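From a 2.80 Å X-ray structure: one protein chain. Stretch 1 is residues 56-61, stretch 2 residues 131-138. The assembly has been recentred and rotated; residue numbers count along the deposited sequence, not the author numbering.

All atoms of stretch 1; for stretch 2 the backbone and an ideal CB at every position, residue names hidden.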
# COMPACT_ATOMS: atom_id res chain seq x y z
N ARG A 56 15.12 -5.38 19.54
CA ARG A 56 15.63 -6.70 19.87
C ARG A 56 16.67 -6.58 20.98
O ARG A 56 16.71 -7.37 21.92
CB ARG A 56 16.27 -7.37 18.65
CG ARG A 56 15.31 -8.26 17.90
CD ARG A 56 16.00 -9.00 16.78
NE ARG A 56 15.06 -9.92 16.13
CZ ARG A 56 15.29 -10.56 14.98
NH1 ARG A 56 16.44 -10.39 14.34
NH2 ARG A 56 14.36 -11.37 14.49
N HIS A 57 17.52 -5.56 20.87
CA HIS A 57 18.58 -5.33 21.84
C HIS A 57 18.00 -4.83 23.15
O HIS A 57 18.28 -5.38 24.21
CB HIS A 57 19.56 -4.29 21.28
CG HIS A 57 20.68 -3.94 22.22
ND1 HIS A 57 21.93 -4.52 22.14
CD2 HIS A 57 20.75 -3.04 23.23
CE1 HIS A 57 22.72 -3.99 23.06
NE2 HIS A 57 22.03 -3.09 23.73
N SER A 58 17.19 -3.79 23.07
CA SER A 58 16.60 -3.18 24.26
C SER A 58 15.38 -3.88 24.83
O SER A 58 15.07 -3.71 26.01
CB SER A 58 16.20 -1.75 23.94
OG SER A 58 15.11 -1.77 23.06
N ARG A 59 14.69 -4.66 24.01
CA ARG A 59 13.48 -5.35 24.45
C ARG A 59 12.54 -4.27 24.97
O ARG A 59 11.70 -4.54 25.83
CB ARG A 59 13.80 -6.35 25.56
CG ARG A 59 15.00 -7.24 25.28
CD ARG A 59 14.64 -8.61 24.72
NE ARG A 59 14.02 -8.55 23.40
CZ ARG A 59 14.33 -9.36 22.39
NH1 ARG A 59 15.25 -10.30 22.55
NH2 ARG A 59 13.69 -9.26 21.23
N LYS A 60 12.71 -3.06 24.47
CA LYS A 60 11.87 -1.92 24.85
C LYS A 60 11.24 -1.34 23.59
O LYS A 60 11.65 -1.67 22.48
CB LYS A 60 12.69 -0.82 25.54
CG LYS A 60 13.26 -1.20 26.88
CD LYS A 60 12.18 -1.35 27.93
CE LYS A 60 12.79 -1.87 29.23
NZ LYS A 60 11.78 -2.03 30.32
N GLU A 61 10.25 -0.48 23.78
CA GLU A 61 9.59 0.16 22.66
C GLU A 61 10.47 1.36 22.31
O GLU A 61 10.57 2.30 23.09
CB GLU A 61 8.19 0.63 23.06
CG GLU A 61 7.79 0.24 24.48
CD GLU A 61 6.34 0.59 24.80
OE1 GLU A 61 5.45 0.07 24.10
OE2 GLU A 61 6.11 1.37 25.74
N UNK A 131 13.11 8.30 28.89
CA UNK A 131 14.19 7.45 28.39
C UNK A 131 14.49 6.38 29.43
O UNK A 131 14.37 6.62 30.63
CB UNK A 131 15.44 8.27 28.08
N UNK A 132 14.85 5.19 28.96
CA UNK A 132 15.12 4.08 29.86
C UNK A 132 16.43 3.36 29.56
O UNK A 132 16.76 3.09 28.41
CB UNK A 132 13.96 3.08 29.80
N UNK A 133 17.20 3.03 30.61
CA UNK A 133 18.48 2.33 30.40
C UNK A 133 18.38 1.16 29.42
O UNK A 133 17.36 0.47 29.34
CB UNK A 133 19.01 1.82 31.74
N UNK A 134 19.47 0.95 28.70
CA UNK A 134 19.56 -0.08 27.67
C UNK A 134 20.82 -0.93 27.86
O UNK A 134 21.86 -0.42 28.27
CB UNK A 134 19.55 0.56 26.28
N UNK A 135 20.76 -2.22 27.54
CA UNK A 135 21.94 -3.08 27.69
C UNK A 135 23.16 -2.48 27.01
O UNK A 135 23.05 -1.53 26.24
CB UNK A 135 21.66 -4.47 27.12
N UNK A 136 24.34 -3.03 27.29
CA UNK A 136 25.56 -2.54 26.68
C UNK A 136 25.80 -3.46 25.49
O UNK A 136 25.38 -4.61 25.52
CB UNK A 136 26.74 -2.53 27.66
N UNK A 137 26.44 -2.95 24.44
CA UNK A 137 26.71 -3.79 23.28
C UNK A 137 28.12 -4.31 23.40
O UNK A 137 28.98 -3.65 23.98
CB UNK A 137 26.51 -3.03 21.97
N UNK A 138 28.37 -5.49 22.86
CA UNK A 138 29.71 -6.02 22.88
C UNK A 138 30.02 -6.57 21.49
O UNK A 138 29.45 -7.57 21.05
CB UNK A 138 29.87 -7.09 23.96

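Stretch 2 runs nearly antiparallel to the end of a helix that closes at Ser-58, and His-57, Ser-58 and Lys-60 are what it meets.

Position 131 has nothing of stretch 1 within 5.5 Å of its ideal CB, and its phi of -54° admits proline among many others. The deposited residue is Pro-131, which makes no contact here.

At position 132 the CA-to-CB bond points toward stretch 1, and the ideal CB lies 5.1 Å from Lys-60 CE. The aliphatic part of the lysine offers a greasy flank and its amine a charge, so a modest apolar residue would suit, as might an acid. Val-132 takes the apolar option: its CG1 packs 4.1 Å from Lys-60 CE.

Position 133 turns its CB away, with no atom of stretch 1 nearby. Contact sets little limit here; phi of -46° and psi of 147° allow proline, and Pro-133 is found.

Position 134 is where the backbones register, its CA 5.5 Å from that of Ser-58. CB points sideways, 4.7 Å from Ser-58 CB and 4.9 Å from His-57 CD2. The gap between an imidazole edge and a small side chain favours a short or branched aliphatic; threonine would also be plausible. Val-134 uses both branches: CG1 reaches 3.5 Å from His-57 CD2, near the ring plane, while CG2 lies 3.8 Å from Ser-58 CB.

At position 135 the visible backbone already supplies the main polar rule. Its carbonyl O accepts a hydrogen bond from His-57 NE2 at 3.1 Å, almost straight at 173°, which any residue could provide. The CB points toward stretch 1 and sits 3.7 Å from His-57 NE2, leaving little space for bulk directed at the ring. A compact residue is favoured, and phi of -52° permits proline. Pro-135 fits: its modelled CB is 3.6 Å from His-57 NE2, and the pyrrolidine folds back so that CD lies 4.1 Å from Ser-58 CA.

Position 136 points its CB away, into space that stretch 1 leaves free, so a long polar chain is acceptable. Arg-136 extends outward; its backbone O comes 3.7 Å from His-57 CE1, at the ring edge.

Position 137, in a strand, sets its CB sideways and 4.1 Å from His-57 CE1. Extended backbone angles and a nearby ring carbon suit a beta-branched or other small apolar residue. Val-137 brings CG2 to 3.6 Å from His-57 CE1, approaching the ring obliquely.

Position 138 has no partner here and tolerates many residues; Ile-138 leads its end away.

Stretch 2, residues 131-138: PVPVPRVI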
# COMPACT_ATOMS: atom_id res chain seq x y z
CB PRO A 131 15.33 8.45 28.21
CG PRO A 131 14.59 9.66 27.72
CD PRO A 131 13.40 9.72 28.68
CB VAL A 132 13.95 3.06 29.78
CG1 VAL A 132 14.36 1.72 30.37
CG2 VAL A 132 12.76 3.61 30.53
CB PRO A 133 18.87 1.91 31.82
CG PRO A 133 17.56 1.90 32.57
CD PRO A 133 16.88 3.12 32.04
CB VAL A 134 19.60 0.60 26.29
CG1 VAL A 134 20.40 -0.23 25.30
CG2 VAL A 134 18.20 0.83 25.79
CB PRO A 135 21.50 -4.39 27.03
CG PRO A 135 20.03 -4.42 27.30
CD PRO A 135 19.62 -2.99 27.01
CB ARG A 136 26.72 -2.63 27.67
CG ARG A 136 28.02 -2.01 27.17
CD ARG A 136 29.14 -2.09 28.21
NE ARG A 136 30.42 -1.58 27.70
CZ ARG A 136 30.66 -0.32 27.35
NH1 ARG A 136 29.71 0.60 27.45
NH2 ARG A 136 31.85 0.02 26.88
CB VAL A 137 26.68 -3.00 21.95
CG1 VAL A 137 26.56 -3.96 20.79
CG2 VAL A 137 25.56 -2.03 21.94
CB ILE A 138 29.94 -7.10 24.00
CG1 ILE A 138 30.53 -8.37 23.40
CG2 ILE A 138 28.66 -7.34 24.78
CD1 ILE A 138 30.81 -9.47 24.42
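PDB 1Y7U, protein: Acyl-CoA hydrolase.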